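Alkaline phosphatase D (Bacillus subtilis, PDB 2YEQ) hydrolyses phosphate esters, releasing an alcohol and phosphate, at an active site that holds iron and calcium. Local coordinates at residues A[154-158]-A[159-163]; A[504-507]-A[508-512]. All coordinates share one frame; numbering follows the deposited sequence.

Contact 1 (A[154-158]-A[159-163]); sequences YEYGP and NEYVS. With FE (Fe (III) ion), chain B.
Tyr161 has its CG anti to the backbone N (chi1 176°), whereas Tyr154 and Tyr156 have theirs anti to the carbonyl carbon; with these settings three phenol rings gather where the loop turns back at Pro158 and Asn159. The CB of Tyr161 sits over one face of the Tyr156 ring, 3.8 Å from its centroid, a CH-pi contact. The two rings themselves are inclined at 54°. Farther out, CE2 of Tyr154 lies at the edge of the Tyr161 ring, 3.8 Å from its CE2, the two rings being oblique to each other. Tyrosine suits Tyr154 because the ring can be packed while its OH reaches the iron, at 2.0 Å; that oxygen also bonds to Ser412, and Cys124, Asp151 and His382 bind the same metal.

Glu160 closes the turn through its carboxylate. Its extended chain brings OE1 to Gly157 N at 2.8 Å, with the hydrogen bond bent to 135° and the N-H arriving from above the carboxylate plane. Gly157 has no side chain, and the carboxylate lies directly against its CA, with Glu160 OE2 3.4 Å from Gly157 CA. The same OE1 lies at the edge of the Tyr156 ring, while OE2 forms a salt bridge with Lys520. A water inside the turn donates to Gly157 O (2.7 Å) and accepts from Tyr161 N.

This turn lies in the long loop between strand 145-148 and helix 179-190. Arg185 of that helix holds the carbonyls of Tyr154 and Tyr156, and helix 504-520 packs against Tyr156 and Tyr161.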
loop_
_atom_site.group_PDB
_atom_site.type_symbol
_atom_site.label_atom_id
_atom_site.label_comp_id
_atom_site.label_asym_id
_atom_site.label_seq_id
_atom_site.Cartn_x
_atom_site.Cartn_y
_atom_site.Cartn_z
ATOM N N TYR A 154 -7.413 7.732 5.192
ATOM C CA TYR A 154 -7.607 9.030 4.561
ATOM C C TYR A 154 -7.846 10.035 5.703
ATOM O O TYR A 154 -8.318 9.653 6.787
ATOM C CB TYR A 154 -8.779 9.038 3.564
ATOM C CG TYR A 154 -8.475 8.292 2.273
ATOM C CD1 TYR A 154 -8.312 6.895 2.269
ATOM C CD2 TYR A 154 -8.299 8.975 1.081
ATOM C CE1 TYR A 154 -8.010 6.201 1.112
ATOM C CE2 TYR A 154 -7.996 8.293 -0.110
ATOM C CZ TYR A 154 -7.832 6.906 -0.081
ATOM O OH TYR A 154 -7.556 6.215 -1.224
ATOM N N GLU A 155 -7.538 11.297 5.428
ATOM C CA GLU A 155 -7.450 12.344 6.453
ATOM C C GLU A 155 -8.678 13.206 6.605
ATOM O O GLU A 155 -8.779 14.005 7.558
ATOM C CB GLU A 155 -6.226 13.223 6.156
ATOM C CG GLU A 155 -6.453 14.302 5.063
ATOM C CD GLU A 155 -6.186 13.799 3.647
ATOM O OE1 GLU A 155 -6.131 12.559 3.445
ATOM O OE2 GLU A 155 -6.070 14.645 2.721
ATOM N N TYR A 156 -9.611 13.077 5.672
ATOM C CA TYR A 156 -10.736 13.980 5.559
ATOM C C TYR A 156 -11.713 13.962 6.737
ATOM O O TYR A 156 -11.757 13.011 7.514
ATOM C CB TYR A 156 -11.514 13.689 4.282
ATOM C CG TYR A 156 -10.697 13.913 3.028
ATOM C CD1 TYR A 156 -10.405 15.198 2.597
ATOM C CD2 TYR A 156 -10.198 12.841 2.288
ATOM C CE1 TYR A 156 -9.646 15.416 1.465
ATOM C CE2 TYR A 156 -9.430 13.045 1.165
ATOM C CZ TYR A 156 -9.140 14.328 0.767
ATOM O OH TYR A 156 -8.377 14.534 -0.354
ATOM N N GLY A 157 -12.440 15.068 6.874
ATOM C CA GLY A 157 -13.666 15.115 7.644
ATOM C C GLY A 157 -14.771 14.437 6.860
ATOM O O GLY A 157 -14.540 13.924 5.759
ATOM N N PRO A 158 -15.975 14.427 7.416
ATOM C CA PRO A 158 -17.091 13.762 6.755
ATOM C C PRO A 158 -17.685 14.610 5.632
ATOM O O PRO A 158 -17.609 15.834 5.675
ATOM C CB PRO A 158 -18.092 13.548 7.899
ATOM C CG PRO A 158 -17.804 14.602 8.847
ATOM C CD PRO A 158 -16.316 14.820 8.794
ATOM N N ASN A 159 -18.256 13.957 4.625
ATOM C CA ASN A 159 -18.892 14.641 3.496
ATOM C C ASN A 159 -17.936 15.556 2.735
ATOM O O ASN A 159 -18.327 16.635 2.267
ATOM C CB ASN A 159 -20.090 15.486 3.967
ATOM C CG ASN A 159 -21.067 14.702 4.815
ATOM O OD1 ASN A 159 -21.332 15.050 5.977
ATOM N ND2 ASN A 159 -21.613 13.638 4.240
ATOM N N GLU A 160 -16.674 15.177 2.649
ATOM C CA GLU A 160 -15.715 15.988 1.923
ATOM C C GLU A 160 -15.304 15.288 0.641
ATOM O O GLU A 160 -15.585 15.788 -0.466
ATOM C CB GLU A 160 -14.518 16.321 2.804
ATOM C CG GLU A 160 -14.879 17.341 3.874
ATOM C CD GLU A 160 -13.854 17.458 4.978
ATOM O OE1 GLU A 160 -12.704 16.992 4.795
ATOM O OE2 GLU A 160 -14.217 18.021 6.046
ATOM N N TYR A 161 -14.635 14.147 0.790
ATOM C CA TYR A 161 -14.203 13.354 -0.353
ATOM C C TYR A 161 -15.272 12.316 -0.626
ATOM O O TYR A 161 -15.294 11.252 -0.002
ATOM C CB TYR A 161 -12.866 12.711 -0.056
ATOM C CG TYR A 161 -12.344 11.785 -1.139
ATOM C CD1 TYR A 161 -12.682 11.962 -2.484
ATOM C CD2 TYR A 161 -11.517 10.734 -0.815
ATOM C CE1 TYR A 161 -12.200 11.114 -3.455
ATOM C CE2 TYR A 161 -11.018 9.892 -1.779
ATOM C CZ TYR A 161 -11.360 10.080 -3.087
ATOM O OH TYR A 161 -10.891 9.209 -4.037
ATOM N N VAL A 162 -16.172 12.656 -1.541
ATOM C CA VAL A 162 -17.418 11.934 -1.702
ATOM C C VAL A 162 -17.387 11.056 -2.956
ATOM O O VAL A 162 -17.090 11.510 -4.061
ATOM C CB VAL A 162 -18.612 12.879 -1.709
ATOM C CG1 VAL A 162 -19.947 12.093 -1.955
ATOM C CG2 VAL A 162 -18.648 13.660 -0.356
ATOM N N SER A 163 -17.668 9.773 -2.752
ATOM C CA SER A 163 -17.669 8.801 -3.831
ATOM C C SER A 163 -18.842 9.053 -4.780
ATOM O O SER A 163 -19.920 9.449 -4.349
ATOM C CB SER A 163 -17.765 7.387 -3.236
ATOM O OG SER A 163 -18.203 6.460 -4.185
HETATM FE FE FE B . -6.255 6.527 -2.706
HETATM O O HOH W 1 -15.078 12.795 3.340
#

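Contact 2 (A[504-507]-A[508-512]); sequences EDRF and FSHNK. With EDO (1,2-ethanediol), chain M; PO4 (phosphate ion), chain C.
Arg506 and His510 run side by side in the same direction, one helical turn apart, with the guanidinium and imidazole planes nearly perpendicular at 86°. CG of Arg506 packs 3.7 Å from CE1 of His510. The imidazole turns its ND1 back to its own helix, where ND1 donates to Arg506 O at 2.7 Å and 168°, the acceptor lying in the ring plane. Arg506 O also takes the backbone N-H of His510, the two donors arriving from opposite faces of the carbonyl plane. Histidine suits this place because one nitrogen can fix the ring's rotation while the other faces the site: NE2 makes a weak hydrogen bond to phosphate O3 and is also hydrogen-bonded to His211. Arg506, its chain bent at chi3, delivers NH1 to phosphate O1 at 2.8 Å, while NH2 forms a salt bridge with Glu503. A long, flexible cation fits an anion held in this way.

Phe507 and Asn511 make a second pair. The amide stands almost upright on the phenyl ring, at 83°, and its ND2 lies above one face, 3.0 Å from CE2 of Phe507; its OD1 bonds to Lys224.

Backbone bonds such as Phe508 N to Glu504 O (2.9 Å) give the i to i+4 pattern of an alpha-helix. This first part of helix 504-520 presents an arginine and a histidine, spaced four residues apart, to a phosphate ion, probably from the crystallisation liquor, bound beside the iron, an arrangement consistent with recognition of the phosphoryl group in the PhoD active site.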
loop_
_atom_site.group_PDB
_atom_site.type_symbol
_atom_site.label_atom_id
_atom_site.label_comp_id
_atom_site.label_asym_id
_atom_site.label_seq_id
_atom_site.Cartn_x
_atom_site.Cartn_y
_atom_site.Cartn_z
ATOM N N GLU A 504 -9.752 12.285 -14.811
ATOM C CA GLU A 504 -9.819 13.624 -14.190
ATOM C C GLU A 504 -10.799 13.665 -12.985
ATOM O O GLU A 504 -10.666 14.511 -12.098
ATOM C CB GLU A 504 -10.185 14.698 -15.238
ATOM C CG GLU A 504 -9.974 16.183 -14.791
ATOM C CD GLU A 504 -8.490 16.626 -14.704
ATOM O OE1 GLU A 504 -7.625 16.068 -15.409
ATOM O OE2 GLU A 504 -8.190 17.560 -13.929
ATOM N N ASP A 505 -11.763 12.751 -12.934
ATOM C CA ASP A 505 -12.714 12.730 -11.804
ATOM C C ASP A 505 -12.061 12.532 -10.438
ATOM O O ASP A 505 -12.498 13.127 -9.455
ATOM C CB ASP A 505 -13.807 11.704 -12.022
ATOM C CG ASP A 505 -14.719 12.074 -13.178
ATOM O OD1 ASP A 505 -14.955 13.274 -13.422
ATOM O OD2 ASP A 505 -15.201 11.167 -13.868
ATOM N N ARG A 506 -10.995 11.748 -10.383
ATOM C CA ARG A 506 -10.274 11.552 -9.138
ATOM C C ARG A 506 -9.659 12.895 -8.631
ATOM O O ARG A 506 -9.835 13.242 -7.467
ATOM C CB ARG A 506 -9.222 10.449 -9.299
ATOM C CG ARG A 506 -8.494 10.060 -8.015
ATOM C CD ARG A 506 -7.695 8.791 -8.182
ATOM N NE ARG A 506 -6.729 8.887 -9.279
ATOM C CZ ARG A 506 -5.430 9.136 -9.162
ATOM N NH1 ARG A 506 -4.843 9.308 -7.970
ATOM N NH2 ARG A 506 -4.686 9.195 -10.263
ATOM N N PHE A 507 -8.965 13.636 -9.504
ATOM C CA PHE A 507 -8.417 14.964 -9.164
ATOM C C PHE A 507 -9.555 15.934 -8.798
ATOM O O PHE A 507 -9.477 16.655 -7.809
ATOM C CB PHE A 507 -7.577 15.522 -10.328
ATOM C CG PHE A 507 -6.859 16.833 -10.016
ATOM C CD1 PHE A 507 -5.890 16.898 -9.011
ATOM C CD2 PHE A 507 -7.123 17.987 -10.755
ATOM C CE1 PHE A 507 -5.216 18.105 -8.725
ATOM C CE2 PHE A 507 -6.455 19.192 -10.484
ATOM C CZ PHE A 507 -5.507 19.253 -9.466
ATOM N N PHE A 508 -10.629 15.911 -9.568
ATOM C CA PHE A 508 -11.754 16.802 -9.342
ATOM C C PHE A 508 -12.428 16.529 -8.001
ATOM O O PHE A 508 -12.802 17.464 -7.286
ATOM C CB PHE A 508 -12.780 16.671 -10.461
ATOM C CG PHE A 508 -13.955 17.580 -10.304
ATOM C CD1 PHE A 508 -13.815 18.958 -10.487
ATOM C CD2 PHE A 508 -15.205 17.075 -9.958
ATOM C CE1 PHE A 508 -14.910 19.821 -10.336
ATOM C CE2 PHE A 508 -16.305 17.931 -9.807
ATOM C CZ PHE A 508 -16.149 19.305 -9.999
ATOM N N SER A 509 -12.568 15.250 -7.669
ATOM C CA SER A 509 -13.242 14.858 -6.451
ATOM C C SER A 509 -12.402 15.203 -5.210
ATOM O O SER A 509 -12.956 15.630 -4.194
ATOM C CB SER A 509 -13.596 13.374 -6.498
ATOM O OG SER A 509 -14.398 13.045 -5.396
ATOM N N HIS A 510 -11.080 15.050 -5.295
ATOM C CA HIS A 510 -10.192 15.517 -4.234
ATOM C C HIS A 510 -10.194 17.061 -4.097
ATOM O O HIS A 510 -10.021 17.578 -2.988
ATOM C CB HIS A 510 -8.770 15.049 -4.473
ATOM C CG HIS A 510 -8.547 13.600 -4.175
ATOM N ND1 HIS A 510 -8.883 12.596 -5.057
ATOM C CD2 HIS A 510 -8.001 12.987 -3.102
ATOM C CE1 HIS A 510 -8.546 11.427 -4.543
ATOM N NE2 HIS A 510 -8.002 11.636 -3.358
ATOM N N ASN A 511 -10.370 17.785 -5.205
ATOM C CA ASN A 511 -10.422 19.257 -5.148
ATOM C C ASN A 511 -11.750 19.753 -4.567
ATOM O O ASN A 511 -11.781 20.731 -3.834
ATOM C CB ASN A 511 -10.159 19.882 -6.525
ATOM C CG ASN A 511 -8.735 19.658 -7.007
ATOM O OD1 ASN A 511 -7.800 19.539 -6.210
ATOM N ND2 ASN A 511 -8.569 19.574 -8.325
ATOM N N LYS A 512 -12.843 19.072 -4.891
ATOM C CA LYS A 512 -14.137 19.339 -4.244
ATOM C C LYS A 512 -14.061 19.134 -2.732
ATOM O O LYS A 512 -14.634 19.912 -1.977
ATOM C CB LYS A 512 -15.233 18.440 -4.820
ATOM C CG LYS A 512 -15.786 18.925 -6.140
ATOM C CD LYS A 512 -16.735 20.122 -5.962
ATOM C CE LYS A 512 -16.305 21.327 -6.806
ATOM N NZ LYS A 512 -17.394 22.335 -6.923
HETATM C C1 EDO M . -7.561 12.999 -17.253
HETATM O O1 EDO M . -8.897 12.565 -17.548
HETATM C C2 EDO M . -7.057 13.971 -18.323
HETATM O O2 EDO M . -7.596 15.276 -18.082
HETATM P P PO4 C . -5.518 9.009 -4.051
HETATM O O1 PO4 C . -5.944 9.557 -5.363
HETATM O O2 PO4 C . -4.308 9.638 -3.430
HETATM O O3 PO4 C . -6.695 8.771 -3.127
HETATM O O4 PO4 C . -4.893 7.600 -4.279
#

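From the N terminus, the chain reaches contact 1 in the loop after strand 145-148, within the PhoD-like phosphatase region, and that bend of the loop closes before helix 179-190 begins. Contact 2 comes far later, on the C-terminal helix 504-520 that follows strand 484-489. The two are in series and neither nest nor cross, each being local, yet their centres are about 12 Å apart and they touch: Tyr156 OH approaches His510 CD2 at 3.2 Å, and Tyr161 meets both His510 and Ser509. The terminal helix is thereby laid against the iron-bearing loop, bringing residues from distant parts of the sequence to the same phosphate.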